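Substrate-binding protein (Synechococcus sp., PDB 6WPN) probably binds a sugar or oligosaccharide in the periplasm as the solute-binding component of a membrane transport system. Local coordinates at residues L90-A95 with V297-L302; P121-A126 with A136-L141; Q31-Q36 with D86-N91. All coordinates share one frame; numbering follows the deposited sequence.

Contact 1. Residues L90-A95 with V297-L302; sequences LNPPFA and VALMTL
Leu-90 and Thr-301 face each other as an antiparallel hydrogen-bonded pair. Leu-90 N donates to Thr-301 O at 2.9 Å, and Thr-301 N returns a bond to Leu-90 O at 2.8 Å.

The Thr-301 side chain adds to this pair, and it is worth following outward. CB packs against Leu-90 O. From there OG1, set between the backbone N and the carbonyl carbon (chi1 62°), leans back toward the partner strand and gives a weak hydrogen bond to Leu-90 O at 3.2 Å, with Leu-90 CB beside it. The methyl CG2 takes the other direction and rests 3.7 Å from Leu-299 CG, on the same face of its own strand.

Beyond Leu-90 the chain turns into helix 92-99. Asn-91 caps it, its OD1 accepting from Phe-94 N at 3.2 Å. The Pro-92 ring meets Leu-299 through CD, which comes to 3.2 Å from the backbone O of Leu-299 and lies 3.9 Å from Leu-299 CB. Met-300, a selenomethionine in this crystal, starts out away from the loop, but folds back at chi2 and chi3, which brings the methyl CE to 4.0 Å from Leu-90 O.

This is the antiparallel step in the sheet, where strand 295-303, some 200 residues further along the chain, runs against strand 87-90. Chemically, each carbonyl of the pair has two donors: Leu-90 O takes the N-H of Thr-301 and, weakly, its hydroxyl, and Thr-301 O takes Leu-90 N together with Asn-89 ND2. The short bridge is thus reinforced by side chains where Leu-90 leaves the sheet.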
# COMPACT_ATOMS: atom_id res chain seq x y z
N LEU A 90 -1.71 11.38 -3.53
CA LEU A 90 -1.10 11.14 -2.23
C LEU A 90 -1.65 9.86 -1.62
O LEU A 90 -2.60 9.26 -2.13
CB LEU A 90 -1.35 12.31 -1.28
CG LEU A 90 -0.86 13.70 -1.68
CD1 LEU A 90 -1.11 14.68 -0.54
CD2 LEU A 90 0.60 13.67 -2.05
N ASN A 91 -1.04 9.46 -0.52
CA ASN A 91 -1.51 8.38 0.35
C ASN A 91 -1.65 8.94 1.76
O ASN A 91 -1.09 10.00 2.08
CB ASN A 91 -0.54 7.18 0.34
CG ASN A 91 0.77 7.48 1.01
OD1 ASN A 91 1.24 8.61 1.03
ND2 ASN A 91 1.39 6.44 1.57
N PRO A 92 -2.43 8.28 2.62
CA PRO A 92 -2.74 8.85 3.95
C PRO A 92 -1.49 9.28 4.72
O PRO A 92 -1.50 10.37 5.31
CB PRO A 92 -3.49 7.71 4.67
CG PRO A 92 -3.50 6.54 3.71
CD PRO A 92 -3.26 7.10 2.35
N PRO A 93 -0.41 8.48 4.77
CA PRO A 93 0.77 8.96 5.52
C PRO A 93 1.35 10.25 4.99
O PRO A 93 1.54 11.21 5.75
CB PRO A 93 1.76 7.79 5.38
CG PRO A 93 0.91 6.61 5.16
CD PRO A 93 -0.20 7.10 4.29
N PHE A 94 1.66 10.32 3.69
CA PHE A 94 2.26 11.53 3.14
C PHE A 94 1.30 12.70 3.17
O PHE A 94 1.73 13.85 3.33
CB PHE A 94 2.77 11.28 1.72
CG PHE A 94 3.57 12.42 1.16
CD1 PHE A 94 3.28 12.94 -0.08
CD2 PHE A 94 4.61 12.97 1.90
CE1 PHE A 94 4.02 13.99 -0.60
CE2 PHE A 94 5.34 14.03 1.39
CZ PHE A 94 5.05 14.54 0.14
N ALA A 95 -0.00 12.45 3.01
CA ALA A 95 -0.98 13.53 3.05
C ALA A 95 -1.01 14.20 4.42
O ALA A 95 -1.25 15.40 4.52
CB ALA A 95 -2.36 13.01 2.68
N VAL A 297 -5.32 -2.08 3.69
CA VAL A 297 -5.76 -1.54 2.41
C VAL A 297 -4.96 -0.27 2.13
O VAL A 297 -4.86 0.62 2.98
CB VAL A 297 -7.28 -1.25 2.41
CG1 VAL A 297 -7.69 -0.38 3.59
CG2 VAL A 297 -7.70 -0.60 1.09
N ALA A 298 -4.37 -0.22 0.95
CA ALA A 298 -3.57 0.92 0.50
C ALA A 298 -4.49 1.95 -0.16
O ALA A 298 -5.04 1.69 -1.23
CB ALA A 298 -2.47 0.47 -0.46
N LEU A 299 -4.64 3.10 0.47
CA LEU A 299 -5.53 4.14 -0.04
C LEU A 299 -4.76 5.14 -0.89
O LEU A 299 -3.72 5.66 -0.47
CB LEU A 299 -6.23 4.85 1.12
CG LEU A 299 -7.01 6.13 0.79
CD1 LEU A 299 -7.97 5.91 -0.36
CD2 LEU A 299 -7.75 6.63 2.02
N MSE A 300 -5.27 5.41 -2.09
CA MSE A 300 -4.72 6.44 -2.95
C MSE A 300 -5.71 7.60 -3.08
O MSE A 300 -6.89 7.38 -3.35
CB MSE A 300 -4.40 5.87 -4.33
CG MSE A 300 -3.44 4.70 -4.29
SE MSE A 300 -1.77 5.17 -3.39
CE MSE A 300 -1.12 6.52 -4.63
N THR A 301 -5.23 8.82 -2.87
CA THR A 301 -6.09 10.00 -2.87
C THR A 301 -5.54 11.06 -3.82
O THR A 301 -4.42 10.95 -4.33
CB THR A 301 -6.24 10.60 -1.47
OG1 THR A 301 -4.96 11.03 -1.00
CG2 THR A 301 -6.81 9.57 -0.51
N LEU A 302 -6.36 12.08 -4.05
CA LEU A 302 -5.98 13.22 -4.87
C LEU A 302 -6.20 14.48 -4.04
O LEU A 302 -7.27 14.66 -3.45
CB LEU A 302 -6.81 13.27 -6.16
CG LEU A 302 -6.55 12.11 -7.11
CD1 LEU A 302 -7.39 12.27 -8.37
CD2 LEU A 302 -5.07 11.98 -7.44

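Contact 2. Residues P121-A126 with A136-L141; sequences PSVWEA and AIPWYL
Pro-138 is held between Val-123 and Trp-124, two consecutive residues of the short helix 121-124. The Val-123 and Pro-138 side chains lie alongside each other, pointing opposite ways, with CG1 of the valine 3.7 Å from Pro-138 CB. Trp-124 comes in at a slant: with CG anti to its backbone N (chi1 174°), the indole swings toward the strand, and its six-membered ring carries CE3 to 3.4 Å from Pro-138 CD. Farther round the same ring, CZ3 lies 4.3 Å from Ile-137 CG2. The second methyl of Val-123, CG2, touches Leu-141 CD2 at 4.0 Å, the two side chains crossing at an angle. Contact is apolar, apart from Val-123 O, which sits 3.5 Å from Pro-138 CG.

Tyr-119 meets the Trp-124 ring with the planes about 35° apart, and Leu-111 also touches it. Val-123 reaches across to Leu-299 on strand 295-303, while the Ile-137 side chain packs on Ala-318 and Leu-319 of helix 311-321. Helix 121-124 therefore lies on the start of strand 137-149 close to its antiparallel seam with strand 295-303.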
# COMPACT_ATOMS: atom_id res chain seq x y z
N PRO A 121 -17.98 5.78 2.56
CA PRO A 121 -17.79 6.67 3.73
C PRO A 121 -16.53 6.37 4.52
O PRO A 121 -15.84 7.30 4.95
CB PRO A 121 -19.06 6.43 4.56
CG PRO A 121 -19.59 5.11 4.10
CD PRO A 121 -19.23 5.01 2.65
N SER A 122 -16.21 5.09 4.71
CA SER A 122 -15.02 4.73 5.48
C SER A 122 -13.75 5.30 4.85
O SER A 122 -12.82 5.71 5.56
CB SER A 122 -14.91 3.22 5.60
OG SER A 122 -15.06 2.61 4.32
N VAL A 123 -13.69 5.33 3.52
CA VAL A 123 -12.50 5.81 2.84
C VAL A 123 -12.54 7.31 2.58
O VAL A 123 -11.48 7.95 2.48
CB VAL A 123 -12.29 5.02 1.54
CG1 VAL A 123 -11.11 5.57 0.74
CG2 VAL A 123 -12.13 3.56 1.83
N TRP A 124 -13.73 7.90 2.49
CA TRP A 124 -13.83 9.35 2.34
C TRP A 124 -13.38 10.06 3.61
O TRP A 124 -12.70 11.08 3.54
CB TRP A 124 -15.27 9.75 1.99
CG TRP A 124 -15.49 11.24 1.95
CD1 TRP A 124 -15.83 12.04 3.00
CD2 TRP A 124 -15.38 12.10 0.80
NE1 TRP A 124 -15.94 13.34 2.58
CE2 TRP A 124 -15.67 13.41 1.24
CE3 TRP A 124 -15.07 11.89 -0.54
CZ2 TRP A 124 -15.66 14.50 0.37
CZ3 TRP A 124 -15.06 12.98 -1.40
CH2 TRP A 124 -15.35 14.26 -0.94
N GLU A 125 -13.75 9.51 4.76
CA GLU A 125 -13.41 10.07 6.06
C GLU A 125 -11.97 9.77 6.46
O GLU A 125 -11.51 10.27 7.50
CB GLU A 125 -14.38 9.54 7.12
CG GLU A 125 -15.84 9.85 6.83
CD GLU A 125 -16.24 11.27 7.14
OE1 GLU A 125 -16.93 11.88 6.30
OE2 GLU A 125 -15.85 11.80 8.20
N ALA A 126 -11.24 8.99 5.67
CA ALA A 126 -9.84 8.69 5.91
C ALA A 126 -8.90 9.85 5.58
O ALA A 126 -7.72 9.62 5.32
CB ALA A 126 -9.43 7.44 5.12
N ALA A 136 -8.32 15.74 0.88
CA ALA A 136 -8.10 14.87 -0.27
C ALA A 136 -9.40 14.18 -0.66
O ALA A 136 -10.30 14.00 0.16
CB ALA A 136 -7.01 13.83 0.01
N ILE A 137 -9.47 13.82 -1.93
CA ILE A 137 -10.57 13.03 -2.48
C ILE A 137 -10.08 11.61 -2.68
O ILE A 137 -9.00 11.42 -3.27
CB ILE A 137 -11.08 13.63 -3.80
CG1 ILE A 137 -11.74 14.98 -3.55
CG2 ILE A 137 -12.06 12.68 -4.49
CD1 ILE A 137 -11.99 15.78 -4.81
N PRO A 138 -10.79 10.59 -2.21
CA PRO A 138 -10.33 9.22 -2.40
C PRO A 138 -10.36 8.84 -3.87
O PRO A 138 -11.28 9.20 -4.61
CB PRO A 138 -11.33 8.38 -1.59
CG PRO A 138 -12.00 9.34 -0.69
CD PRO A 138 -12.02 10.65 -1.40
N TRP A 139 -9.33 8.11 -4.30
CA TRP A 139 -9.26 7.63 -5.67
C TRP A 139 -9.47 6.12 -5.66
O TRP A 139 -10.59 5.65 -5.45
CB TRP A 139 -7.93 8.01 -6.31
CG TRP A 139 -7.87 7.77 -7.78
CD1 TRP A 139 -8.87 7.28 -8.57
CD2 TRP A 139 -6.75 7.99 -8.64
NE1 TRP A 139 -8.43 7.18 -9.87
CE2 TRP A 139 -7.13 7.61 -9.94
CE3 TRP A 139 -5.45 8.47 -8.43
CZ2 TRP A 139 -6.27 7.70 -11.03
CZ3 TRP A 139 -4.59 8.56 -9.52
CH2 TRP A 139 -5.01 8.18 -10.80
N TYR A 140 -8.42 5.34 -5.90
CA TYR A 140 -8.52 3.89 -5.88
C TYR A 140 -7.81 3.33 -4.65
O TYR A 140 -7.16 4.04 -3.88
CB TYR A 140 -7.93 3.29 -7.15
CG TYR A 140 -6.43 3.45 -7.28
CD1 TYR A 140 -5.88 4.61 -7.80
CD2 TYR A 140 -5.57 2.43 -6.89
CE1 TYR A 140 -4.51 4.75 -7.93
CE2 TYR A 140 -4.20 2.57 -7.02
CZ TYR A 140 -3.68 3.73 -7.54
OH TYR A 140 -2.32 3.86 -7.66
N LEU A 141 -7.95 2.02 -4.47
CA LEU A 141 -7.34 1.34 -3.34
C LEU A 141 -7.04 -0.11 -3.72
O LEU A 141 -7.65 -0.68 -4.63
CB LEU A 141 -8.23 1.44 -2.10
CG LEU A 141 -9.61 0.80 -2.19
CD1 LEU A 141 -9.54 -0.68 -1.98
CD2 LEU A 141 -10.51 1.45 -1.13

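Contact 3. Residues Q31-Q36 with D86-N91; sequences QLWTLQ and DVVNLN
Asp-86, Trp-33 and Asn-89 carry the flat groups of this contact. The Asp-86 carboxylate takes Gln-31 N on the anti lone pair of OD1, at 3.2 Å, and hands OD2 to Ser-308. The Trp-33 indole is directed off the partner strand; Val-88 CG1 approaches it obliquely, while Thr-64 and Pro-85 also touch the tryptophan side chain. The Asn-89 amide is held at both ends: ND2 gives a hydrogen bond to Thr-301 O, and OD1 accepts a weak one from Leu-35 N at 3.2 Å.

The axes of strands 31-35 and 87-90 come within 4.9 Å of each other and run parallel to within 8°. Asp-86 N donates to Gln-31 O, Trp-33 N to Val-87 O at 3.0 Å, and Asn-89 N to Trp-33 O at 2.9 Å. On the face bearing Leu-32 and Val-87, the leucine CD1 meets CG1 of the valine at 3.8 Å, and Leu-317 and Leu-321 of helix 311-321 close over them.

Asn-89 has CG anti to its backbone N (chi1 178°), which swings the amide across to Leu-35. There Leu-35 CB lies 3.3 Å from Asn-89 OD1, and CD1 lies 3.3 Å from Asn-89 O. An alanine here lacks CG and both methyls, and would probably open a gap over Asn-89 O and leave one side of the amide freer to shift.

The chemistry is that of side chains finishing a backbone ladder. Asp-86 accepts from the main chain at one end and Asn-89, more weakly, at the other, and since Asn-89 also donates to strand 295-303, its one amide spans three adjacent strands, 30-35, 87-90 and 295-303.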
# COMPACT_ATOMS: atom_id res chain seq x y z
N GLN A 31 -1.72 20.92 -14.02
CA GLN A 31 -0.69 19.90 -13.94
C GLN A 31 -1.13 18.83 -12.95
O GLN A 31 -1.39 19.14 -11.78
CB GLN A 31 0.67 20.49 -13.56
CG GLN A 31 1.29 21.40 -14.59
CD GLN A 31 2.60 21.99 -14.10
OE1 GLN A 31 2.83 22.12 -12.90
NE2 GLN A 31 3.48 22.35 -15.04
N LEU A 32 -1.23 17.59 -13.42
CA LEU A 32 -1.61 16.45 -12.60
C LEU A 32 -0.36 15.64 -12.27
O LEU A 32 0.46 15.37 -13.15
CB LEU A 32 -2.63 15.57 -13.32
CG LEU A 32 -2.92 14.20 -12.71
CD1 LEU A 32 -3.69 14.32 -11.40
CD2 LEU A 32 -3.66 13.33 -13.70
N TRP A 33 -0.22 15.29 -11.00
CA TRP A 33 0.91 14.51 -10.50
C TRP A 33 0.39 13.18 -9.97
O TRP A 33 -0.41 13.16 -9.04
CB TRP A 33 1.65 15.26 -9.39
CG TRP A 33 2.51 16.39 -9.86
CD1 TRP A 33 2.44 17.04 -11.06
CD2 TRP A 33 3.54 17.04 -9.11
NE1 TRP A 33 3.39 18.04 -11.11
CE2 TRP A 33 4.07 18.07 -9.92
CE3 TRP A 33 4.07 16.86 -7.83
CZ2 TRP A 33 5.11 18.90 -9.50
CZ3 TRP A 33 5.10 17.68 -7.41
CH2 TRP A 33 5.61 18.69 -8.24
N THR A 34 0.85 12.08 -10.56
CA THR A 34 0.45 10.75 -10.12
C THR A 34 1.67 9.97 -9.64
O THR A 34 2.82 10.32 -9.94
CB THR A 34 -0.26 9.96 -11.24
OG1 THR A 34 0.61 9.84 -12.37
CG2 THR A 34 -1.54 10.67 -11.65
N LEU A 35 1.41 8.90 -8.90
CA LEU A 35 2.45 8.11 -8.24
C LEU A 35 2.57 6.74 -8.89
O LEU A 35 1.60 5.97 -8.89
CB LEU A 35 2.16 7.96 -6.75
CG LEU A 35 2.21 9.24 -5.94
CD1 LEU A 35 2.09 8.94 -4.46
CD2 LEU A 35 3.49 9.97 -6.26
N GLN A 36 3.75 6.44 -9.42
CA GLN A 36 4.13 5.12 -9.93
C GLN A 36 3.01 4.50 -10.77
O GLN A 36 2.51 3.41 -10.50
CB GLN A 36 4.52 4.19 -8.78
CG GLN A 36 5.86 4.53 -8.10
CD GLN A 36 7.09 4.08 -8.88
OE1 GLN A 36 7.07 3.95 -10.10
NE2 GLN A 36 8.18 3.84 -8.16
N ASP A 86 -1.67 21.36 -9.53
CA ASP A 86 -3.05 21.60 -9.13
C ASP A 86 -3.71 20.40 -8.46
O ASP A 86 -4.46 20.58 -7.50
CB ASP A 86 -3.86 22.05 -10.35
CG ASP A 86 -3.30 23.32 -10.98
OD1 ASP A 86 -2.72 23.24 -12.08
OD2 ASP A 86 -3.40 24.40 -10.35
N VAL A 87 -3.43 19.19 -8.93
CA VAL A 87 -3.91 17.96 -8.31
C VAL A 87 -2.72 17.05 -8.08
O VAL A 87 -1.96 16.77 -9.01
CB VAL A 87 -4.98 17.24 -9.16
CG1 VAL A 87 -5.42 15.97 -8.46
CG2 VAL A 87 -6.17 18.14 -9.42
N VAL A 88 -2.55 16.59 -6.84
CA VAL A 88 -1.43 15.73 -6.48
C VAL A 88 -1.98 14.43 -5.92
O VAL A 88 -2.92 14.42 -5.12
CB VAL A 88 -0.50 16.41 -5.45
CG1 VAL A 88 0.72 15.55 -5.20
CG2 VAL A 88 -0.09 17.77 -5.95
N ASN A 89 -1.37 13.32 -6.33
CA ASN A 89 -1.74 11.99 -5.89
C ASN A 89 -0.98 11.65 -4.61
O ASN A 89 0.26 11.64 -4.61
CB ASN A 89 -1.45 10.97 -6.99
CG ASN A 89 -1.77 9.56 -6.58
OD1 ASN A 89 -1.09 8.63 -6.99
ND2 ASN A 89 -2.80 9.39 -5.77
N LEU A 90 -1.71 11.38 -3.53
CA LEU A 90 -1.10 11.14 -2.23
C LEU A 90 -1.65 9.86 -1.62
O LEU A 90 -2.60 9.26 -2.13
CB LEU A 90 -1.35 12.31 -1.28
CG LEU A 90 -0.86 13.70 -1.68
CD1 LEU A 90 -1.11 14.68 -0.54
CD2 LEU A 90 0.60 13.67 -2.05
N ASN A 91 -1.04 9.46 -0.52
CA ASN A 91 -1.51 8.38 0.35
C ASN A 91 -1.65 8.94 1.76
O ASN A 91 -1.09 10.00 2.08
CB ASN A 91 -0.54 7.18 0.34
CG ASN A 91 0.77 7.48 1.01
OD1 ASN A 91 1.24 8.61 1.03
ND2 ASN A 91 1.39 6.44 1.57

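From the N terminus, strand 30-35 runs out through helix 42-55, strand 61-66 and helix 72-80 before strand 87-90 comes back beside it and contact 3 closes that loop. Contact 1 starts on the same strand, sharing Leu-90 and Asn-91, and closes a far longer excursion when strand 295-303 returns. Inside that excursion lies contact 2, a short local closure between helix 121-124 and the strand that follows. Strands 61-66, 30-35, 87-90, 295-303 and 137-149 adjoin in that order, an order consistent with type II periplasmic binding proteins. Contacts 3 and 1 join successive strands of this sheet, and contact 2 packs helix 121-124 on strand 137-149.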